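Local atomic coordinates of importin-95 (Chaetomium thermophilum, PDB entry 4XRI), a protein that probably binds a small Ran-type GTPase and, as an importin-beta nuclear transport receptor built of HEAT repeats, carries protein cargo into the nucleus. Residues I794-A802 and A834-M843; T784-F795 and L822-L831. The protein carries 2 engineered substitutions. All coordinates share one frame; numbering follows the deposited sequence.

Contact 1: I794-A802 and A834-M843; sequences IFALLNSIA and AFRQDWITAM
The indole of Trp-839 has one face over Asn-799 and the opposite one backed by CG1 of its own neighbour Ile-840, while the ring of Phe-795 takes the methyl of Ala-834 on a face and CD1 of Ile-840 at its edge. These are knobs-into-holes contacts between helices of the C-terminal HEAT-repeat stack; the axes of 794-802 and 838-843 cross at 57°, 10.2 Å apart. Phe-795 CZ lies 3.7 Å from Ala-834 CB, and the edge of its ring addresses the face of Phe-835 in an offset T-shaped pair with planes at 63°. On the indole, Asn-799 CB stands 3.6 Å from the centroid of the six-membered ring in a CH-pi contact, and Asn-799 OD1 comes 3.3 Å from Trp-839 CD2. With chi1 at 65°, between backbone N and carbonyl carbon, the indole is swung into the hole formed by Phe-795, Leu-798, Asn-799 and Ala-802. Replacing Trp-839 by an alanine would remove this knob and is likely to open a gap there and leave the Asn-799 amide without the ring it lies on. Beyond the indole, the extended Met-843 chain runs past the methyl of Ala-802 until its CE lies 3.5 Å from Leu-798 O.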
# COMPACT_ATOMS: atom_id res chain seq x y z
N ILE A 794 -4.48 -34.85 -5.26
CA ILE A 794 -5.48 -33.81 -5.01
C ILE A 794 -5.91 -33.82 -3.55
O ILE A 794 -5.99 -32.76 -2.91
CB ILE A 794 -6.72 -34.00 -5.90
CG1 ILE A 794 -6.33 -33.92 -7.38
CG2 ILE A 794 -7.77 -32.94 -5.58
CD1 ILE A 794 -7.50 -34.09 -8.33
N PHE A 795 -6.17 -35.01 -3.02
CA PHE A 795 -6.50 -35.16 -1.60
C PHE A 795 -5.36 -34.68 -0.71
O PHE A 795 -5.59 -34.08 0.34
CB PHE A 795 -6.83 -36.62 -1.28
CG PHE A 795 -8.25 -37.00 -1.59
CD1 PHE A 795 -8.56 -37.69 -2.75
CD2 PHE A 795 -9.28 -36.68 -0.71
CE1 PHE A 795 -9.86 -38.05 -3.03
CE2 PHE A 795 -10.58 -37.04 -0.99
CZ PHE A 795 -10.87 -37.72 -2.15
N ALA A 796 -4.14 -34.96 -1.15
CA ALA A 796 -2.94 -34.56 -0.41
C ALA A 796 -2.90 -33.05 -0.21
O ALA A 796 -2.65 -32.57 0.89
CB ALA A 796 -1.69 -35.03 -1.14
N LEU A 797 -3.17 -32.32 -1.28
CA LEU A 797 -3.21 -30.86 -1.22
C LEU A 797 -4.36 -30.37 -0.36
O LEU A 797 -4.20 -29.45 0.44
CB LEU A 797 -3.31 -30.27 -2.63
CG LEU A 797 -3.53 -28.76 -2.71
CD1 LEU A 797 -2.45 -28.01 -1.95
CD2 LEU A 797 -3.56 -28.34 -4.15
N LEU A 798 -5.53 -30.99 -0.54
CA LEU A 798 -6.70 -30.67 0.28
C LEU A 798 -6.37 -30.76 1.76
O LEU A 798 -6.76 -29.90 2.55
CB LEU A 798 -7.86 -31.62 -0.06
CG LEU A 798 -8.63 -31.37 -1.35
CD1 LEU A 798 -9.61 -32.51 -1.60
CD2 LEU A 798 -9.36 -30.04 -1.29
N ASN A 799 -5.64 -31.81 2.13
CA ASN A 799 -5.23 -32.01 3.51
C ASN A 799 -4.22 -30.97 3.97
O ASN A 799 -4.27 -30.50 5.11
CB ASN A 799 -4.65 -33.41 3.70
CG ASN A 799 -4.19 -33.67 5.12
OD1 ASN A 799 -5.01 -33.78 6.03
ND2 ASN A 799 -2.88 -33.77 5.31
N SER A 800 -3.31 -30.60 3.07
CA SER A 800 -2.30 -29.60 3.37
C SER A 800 -2.96 -28.25 3.65
O SER A 800 -2.55 -27.52 4.56
CB SER A 800 -1.31 -29.47 2.22
OG SER A 800 -0.25 -28.59 2.55
N ILE A 801 -3.98 -27.94 2.86
CA ILE A 801 -4.74 -26.71 3.03
C ILE A 801 -5.50 -26.73 4.35
O ILE A 801 -5.57 -25.72 5.06
CB ILE A 801 -5.74 -26.52 1.87
CG1 ILE A 801 -4.98 -26.34 0.55
CG2 ILE A 801 -6.64 -25.32 2.13
CD1 ILE A 801 -5.88 -26.30 -0.65
N ALA A 802 -6.06 -27.89 4.69
CA ALA A 802 -6.82 -28.04 5.92
C ALA A 802 -5.93 -27.87 7.15
O ALA A 802 -6.37 -27.32 8.16
CB ALA A 802 -7.51 -29.40 5.95
N ALA A 834 -11.62 -42.33 1.22
CA ALA A 834 -10.91 -41.07 1.35
C ALA A 834 -11.81 -39.95 1.88
O ALA A 834 -11.33 -38.98 2.46
CB ALA A 834 -10.32 -40.66 0.00
N PHE A 835 -13.12 -40.10 1.69
CA PHE A 835 -14.07 -39.06 2.10
C PHE A 835 -14.48 -39.18 3.56
O PHE A 835 -14.72 -38.17 4.22
CB PHE A 835 -15.31 -39.11 1.21
CG PHE A 835 -15.13 -38.41 -0.12
CD1 PHE A 835 -15.58 -39.00 -1.29
CD2 PHE A 835 -14.51 -37.17 -0.19
CE1 PHE A 835 -15.42 -38.36 -2.50
CE2 PHE A 835 -14.35 -36.53 -1.40
CZ PHE A 835 -14.81 -37.13 -2.56
N ARG A 836 -14.55 -40.41 4.06
CA ARG A 836 -14.99 -40.64 5.44
C ARG A 836 -13.88 -40.33 6.44
O ARG A 836 -14.09 -40.41 7.65
CB ARG A 836 -15.46 -42.09 5.61
CG ARG A 836 -14.40 -43.13 5.31
CD ARG A 836 -14.94 -44.54 5.45
NE ARG A 836 -13.99 -45.54 4.99
CZ ARG A 836 -14.04 -46.83 5.30
NH1 ARG A 836 -13.13 -47.67 4.83
NH2 ARG A 836 -15.00 -47.28 6.10
N GLN A 837 -12.70 -39.97 5.94
CA GLN A 837 -11.61 -39.52 6.80
C GLN A 837 -12.05 -38.30 7.59
O GLN A 837 -12.84 -37.48 7.11
CB GLN A 837 -10.36 -39.20 5.97
CG GLN A 837 -9.62 -40.42 5.46
CD GLN A 837 -8.40 -40.05 4.64
OE1 GLN A 837 -7.27 -40.21 5.08
NE2 GLN A 837 -8.63 -39.56 3.43
N ASP A 838 -11.54 -38.17 8.81
CA ASP A 838 -12.02 -37.15 9.74
C ASP A 838 -11.61 -35.74 9.35
O ASP A 838 -12.35 -34.79 9.59
CB ASP A 838 -11.53 -37.46 11.15
CG ASP A 838 -12.12 -38.74 11.71
OD1 ASP A 838 -13.28 -39.05 11.37
OD2 ASP A 838 -11.43 -39.43 12.48
N TRP A 839 -10.43 -35.59 8.75
CA TRP A 839 -9.95 -34.25 8.40
C TRP A 839 -10.79 -33.65 7.28
O TRP A 839 -10.94 -32.43 7.20
CB TRP A 839 -8.47 -34.29 7.99
CG TRP A 839 -8.15 -35.06 6.73
CD1 TRP A 839 -7.75 -36.36 6.65
CD2 TRP A 839 -8.19 -34.56 5.39
NE1 TRP A 839 -7.55 -36.71 5.34
CE2 TRP A 839 -7.81 -35.62 4.54
CE3 TRP A 839 -8.51 -33.32 4.82
CZ2 TRP A 839 -7.74 -35.48 3.16
CZ3 TRP A 839 -8.44 -33.19 3.44
CH2 TRP A 839 -8.05 -34.26 2.63
N ILE A 840 -11.35 -34.51 6.43
CA ILE A 840 -12.27 -34.07 5.40
C ILE A 840 -13.52 -33.46 6.01
O ILE A 840 -13.87 -32.31 5.73
CB ILE A 840 -12.70 -35.23 4.48
CG1 ILE A 840 -11.51 -35.74 3.66
CG2 ILE A 840 -13.83 -34.79 3.56
CD1 ILE A 840 -11.36 -35.06 2.31
N THR A 841 -14.19 -34.24 6.85
CA THR A 841 -15.40 -33.81 7.54
C THR A 841 -15.16 -32.53 8.32
O THR A 841 -15.96 -31.60 8.27
CB THR A 841 -15.91 -34.90 8.51
OG1 THR A 841 -16.12 -36.12 7.79
CG2 THR A 841 -17.22 -34.47 9.16
N ALA A 842 -14.04 -32.49 9.04
CA ALA A 842 -13.66 -31.31 9.81
C ALA A 842 -13.46 -30.10 8.91
O ALA A 842 -13.88 -28.99 9.25
CB ALA A 842 -12.39 -31.59 10.61
N MET A 843 -12.82 -30.31 7.77
CA MET A 843 -12.56 -29.25 6.81
C MET A 843 -13.86 -28.63 6.30
O MET A 843 -14.00 -27.41 6.27
CB MET A 843 -11.75 -29.78 5.63
CG MET A 843 -11.23 -28.72 4.68
SD MET A 843 -10.42 -29.46 3.25
CE MET A 843 -9.68 -28.02 2.49

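Contact 2: T784-F795 and L822-L831; sequences TNVLQPYVESIF and LADAYPNGQL
In the C-terminal HEAT repeats of this importin beta, the turn leading into helix 791-802 packs against the end of helix 809-825 and the loop that follows it. Tyr-826, the first residue to leave helical geometry after that helix, carries much of the contact. Its OH donates a hydrogen bond of 2.6 Å to Thr-784 O, approaching at a C=O...donor angle of 132° and tilted 16° from the carbonyl plane. The same oxygen accepts the backbone N-H of Gln-788, so two donors grip it and the phenol is tied directly to the first turn of the short, weakly bonded helix 784-787.

The phenol ring slides past Thr-784 in the opposite direction, which brings Thr-784 CB to 3.6 Å from Tyr-826 CE1. On the other side of the hydroxyl, Tyr-826 CE2 meets Val-791 CG2 at 3.8 Å, while Leu-787 crosses the end of the phenol, its CB 3.5 Å from Tyr-826 OH. The hydroxyl is thus wrapped by aliphatic carbon beside its acceptor. Thr-784 OG1 sits between backbone N and carbonyl carbon (chi1 56°), which turns CG2 toward the helix end, 3.5 Å from Ala-825 O.

Farther along, an apolar patch continues the seam. Leu-822 also rests on Ile-775 of helix 754-780, so the patch joins three helices. Leu-831, at the N-cap position of the next helix, brings its CD1 to the edge of the Phe-795 ring, near the ring plane. Leu-822 CD1 touches two side chains of helix 791-802, 3.9 Å from Ile-794 CG2 and 4.1 Å from Phe-795 CE1.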
# COMPACT_ATOMS: atom_id res chain seq x y z
N THR A 784 -12.74 -40.36 -16.70
CA THR A 784 -12.33 -40.32 -15.30
C THR A 784 -11.25 -41.36 -15.02
O THR A 784 -10.50 -41.25 -14.05
CB THR A 784 -13.51 -40.55 -14.34
OG1 THR A 784 -14.16 -41.79 -14.66
CG2 THR A 784 -14.51 -39.42 -14.45
N ASN A 785 -11.16 -42.36 -15.89
CA ASN A 785 -10.11 -43.36 -15.79
C ASN A 785 -8.72 -42.75 -15.92
O ASN A 785 -7.80 -43.10 -15.19
CB ASN A 785 -10.31 -44.44 -16.86
CG ASN A 785 -10.52 -43.87 -18.24
OD1 ASN A 785 -9.99 -42.82 -18.58
ND2 ASN A 785 -11.31 -44.56 -19.05
N VAL A 786 -8.57 -41.82 -16.86
CA VAL A 786 -7.26 -41.21 -17.10
C VAL A 786 -6.94 -40.17 -16.03
O VAL A 786 -5.78 -39.80 -15.82
CB VAL A 786 -7.19 -40.58 -18.51
CG1 VAL A 786 -8.11 -39.39 -18.63
CG2 VAL A 786 -5.81 -40.14 -18.79
N LEU A 787 -7.96 -39.71 -15.33
CA LEU A 787 -7.77 -38.74 -14.25
C LEU A 787 -7.40 -39.43 -12.94
O LEU A 787 -6.66 -38.88 -12.12
CB LEU A 787 -9.03 -37.89 -14.06
CG LEU A 787 -9.05 -36.97 -12.84
CD1 LEU A 787 -8.00 -35.87 -12.96
CD2 LEU A 787 -10.44 -36.37 -12.64
N GLN A 788 -7.90 -40.65 -12.77
CA GLN A 788 -7.73 -41.44 -11.54
C GLN A 788 -6.33 -41.43 -10.89
O GLN A 788 -6.23 -41.33 -9.66
CB GLN A 788 -8.14 -42.89 -11.81
CG GLN A 788 -7.42 -43.94 -10.97
CD GLN A 788 -7.92 -43.99 -9.54
OE1 GLN A 788 -9.12 -43.88 -9.28
NE2 GLN A 788 -7.00 -44.16 -8.60
N PRO A 789 -5.24 -41.55 -11.68
CA PRO A 789 -3.93 -41.56 -11.03
C PRO A 789 -3.54 -40.28 -10.27
O PRO A 789 -2.59 -40.32 -9.49
CB PRO A 789 -2.96 -41.78 -12.20
CG PRO A 789 -3.76 -42.50 -13.21
CD PRO A 789 -5.13 -41.91 -13.11
N TYR A 790 -4.26 -39.19 -10.49
CA TYR A 790 -3.89 -37.91 -9.89
C TYR A 790 -4.75 -37.54 -8.69
O TYR A 790 -4.48 -36.56 -8.00
CB TYR A 790 -3.97 -36.80 -10.94
CG TYR A 790 -3.10 -37.05 -12.15
CD1 TYR A 790 -1.72 -37.01 -12.04
CD2 TYR A 790 -3.66 -37.33 -13.39
CE1 TYR A 790 -0.91 -37.24 -13.14
CE2 TYR A 790 -2.86 -37.56 -14.49
CZ TYR A 790 -1.49 -37.52 -14.36
OH TYR A 790 -0.69 -37.74 -15.46
N VAL A 791 -5.77 -38.35 -8.44
CA VAL A 791 -6.73 -38.08 -7.38
C VAL A 791 -6.07 -38.05 -6.00
O VAL A 791 -6.42 -37.22 -5.16
CB VAL A 791 -7.87 -39.12 -7.40
CG1 VAL A 791 -8.78 -38.96 -6.19
CG2 VAL A 791 -8.67 -39.00 -8.68
N GLU A 792 -5.12 -38.95 -5.78
CA GLU A 792 -4.43 -39.02 -4.49
C GLU A 792 -3.68 -37.72 -4.19
O GLU A 792 -3.69 -37.24 -3.05
CB GLU A 792 -3.45 -40.20 -4.46
CG GLU A 792 -2.67 -40.30 -3.15
CD GLU A 792 -1.91 -41.61 -3.02
OE1 GLU A 792 -1.89 -42.39 -3.99
OE2 GLU A 792 -1.34 -41.85 -1.93
N SER A 793 -3.04 -37.15 -5.21
CA SER A 793 -2.31 -35.90 -5.05
C SER A 793 -3.25 -34.74 -4.77
O SER A 793 -2.87 -33.76 -4.12
CB SER A 793 -1.47 -35.61 -6.29
OG SER A 793 -2.30 -35.39 -7.42
N ILE A 794 -4.48 -34.85 -5.26
CA ILE A 794 -5.48 -33.81 -5.01
C ILE A 794 -5.91 -33.82 -3.55
O ILE A 794 -5.99 -32.76 -2.91
CB ILE A 794 -6.72 -34.00 -5.90
CG1 ILE A 794 -6.33 -33.92 -7.38
CG2 ILE A 794 -7.77 -32.94 -5.58
CD1 ILE A 794 -7.50 -34.09 -8.33
N PHE A 795 -6.17 -35.01 -3.02
CA PHE A 795 -6.50 -35.16 -1.60
C PHE A 795 -5.36 -34.68 -0.71
O PHE A 795 -5.59 -34.08 0.34
CB PHE A 795 -6.83 -36.62 -1.28
CG PHE A 795 -8.25 -37.00 -1.59
CD1 PHE A 795 -8.56 -37.69 -2.75
CD2 PHE A 795 -9.28 -36.68 -0.71
CE1 PHE A 795 -9.86 -38.05 -3.03
CE2 PHE A 795 -10.58 -37.04 -0.99
CZ PHE A 795 -10.87 -37.72 -2.15
N LEU A 822 -15.16 -34.14 -7.18
CA LEU A 822 -14.58 -35.47 -7.10
C LEU A 822 -15.63 -36.53 -6.79
O LEU A 822 -15.59 -37.63 -7.33
CB LEU A 822 -13.48 -35.51 -6.04
CG LEU A 822 -12.13 -34.92 -6.46
CD1 LEU A 822 -11.17 -34.86 -5.29
CD2 LEU A 822 -11.55 -35.75 -7.60
N ALA A 823 -16.57 -36.18 -5.91
CA ALA A 823 -17.67 -37.06 -5.55
C ALA A 823 -18.52 -37.39 -6.78
O ALA A 823 -18.87 -38.55 -7.01
CB ALA A 823 -18.53 -36.43 -4.47
N ASP A 824 -18.83 -36.36 -7.55
CA ASP A 824 -19.58 -36.51 -8.79
C ASP A 824 -18.82 -37.36 -9.80
O ASP A 824 -19.40 -38.24 -10.44
CB ASP A 824 -19.90 -35.15 -9.39
CG ASP A 824 -21.33 -34.72 -9.15
OD1 ASP A 824 -21.55 -33.60 -8.65
OD2 ASP A 824 -22.25 -35.51 -9.47
N ALA A 825 -17.53 -37.09 -9.93
CA ALA A 825 -16.70 -37.75 -10.94
C ALA A 825 -16.51 -39.23 -10.65
O ALA A 825 -16.34 -40.03 -11.57
CB ALA A 825 -15.36 -37.05 -11.05
N TYR A 826 -16.51 -39.59 -9.38
CA TYR A 826 -16.39 -40.99 -8.99
C TYR A 826 -17.51 -41.36 -8.02
O TYR A 826 -17.30 -41.38 -6.80
CB TYR A 826 -15.02 -41.26 -8.37
CG TYR A 826 -13.88 -40.92 -9.29
CD1 TYR A 826 -13.43 -41.84 -10.24
CD2 TYR A 826 -13.25 -39.69 -9.23
CE1 TYR A 826 -12.39 -41.53 -11.09
CE2 TYR A 826 -12.21 -39.37 -10.07
CZ TYR A 826 -11.78 -40.30 -11.00
OH TYR A 826 -10.74 -39.98 -11.85
N PRO A 827 -18.70 -41.64 -8.56
CA PRO A 827 -19.88 -41.98 -7.76
C PRO A 827 -19.81 -43.41 -7.25
O PRO A 827 -18.74 -44.01 -7.30
CB PRO A 827 -21.03 -41.80 -8.75
CG PRO A 827 -20.42 -42.16 -10.06
CD PRO A 827 -18.98 -41.71 -10.01
N ASN A 828 -20.94 -43.94 -6.78
CA ASN A 828 -21.04 -45.26 -6.16
C ASN A 828 -19.82 -45.64 -5.31
O ASN A 828 -19.29 -46.74 -5.42
CB ASN A 828 -21.28 -46.35 -7.22
CG ASN A 828 -22.67 -46.29 -7.82
OD1 ASN A 828 -23.60 -45.76 -7.21
ND2 ASN A 828 -22.82 -46.83 -9.03
N GLY A 829 -19.39 -44.70 -4.48
CA GLY A 829 -18.40 -44.96 -3.44
C GLY A 829 -17.06 -45.54 -3.85
O GLY A 829 -16.61 -46.53 -3.28
N GLN A 830 -16.42 -44.93 -4.84
CA GLN A 830 -15.06 -45.33 -5.21
C GLN A 830 -14.06 -44.54 -4.38
O GLN A 830 -12.89 -44.92 -4.27
CB GLN A 830 -14.82 -45.10 -6.70
CG GLN A 830 -15.97 -45.52 -7.59
CD GLN A 830 -15.66 -45.35 -9.06
OE1 GLN A 830 -14.52 -45.53 -9.49
NE2 GLN A 830 -16.67 -44.99 -9.84
N LEU A 831 -14.53 -43.45 -3.79
CA LEU A 831 -13.69 -42.60 -2.95
C LEU A 831 -14.27 -42.49 -1.54
O LEU A 831 -13.90 -41.59 -0.79
CB LEU A 831 -13.55 -41.21 -3.56
CG LEU A 831 -13.05 -41.10 -5.00
CD1 LEU A 831 -12.87 -39.63 -5.37
CD2 LEU A 831 -11.75 -41.86 -5.19

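Overall arrangement
Contacts 1 and 2 lie about 14 Å apart, centre to centre, near the C-terminal end of the chain, and all four segments belong to the C-terminal repeat region of the protein. They share Ile-794 and Phe-795 on helix 791-802. Along the chain the order is 784-795, 794-802, 822-831 and 834-843, so the contacts interleave: the earlier helix is met first by the end of helix 809-825 with its loop, then by helices 832-835 and 838-849. Phe-835 bridges them, its CZ 4.1 Å from Leu-822 CB. One continuous apolar seam therefore binds successive helices of this superhelical stack, at the end distant from the N-terminal importin-beta domain in sequence.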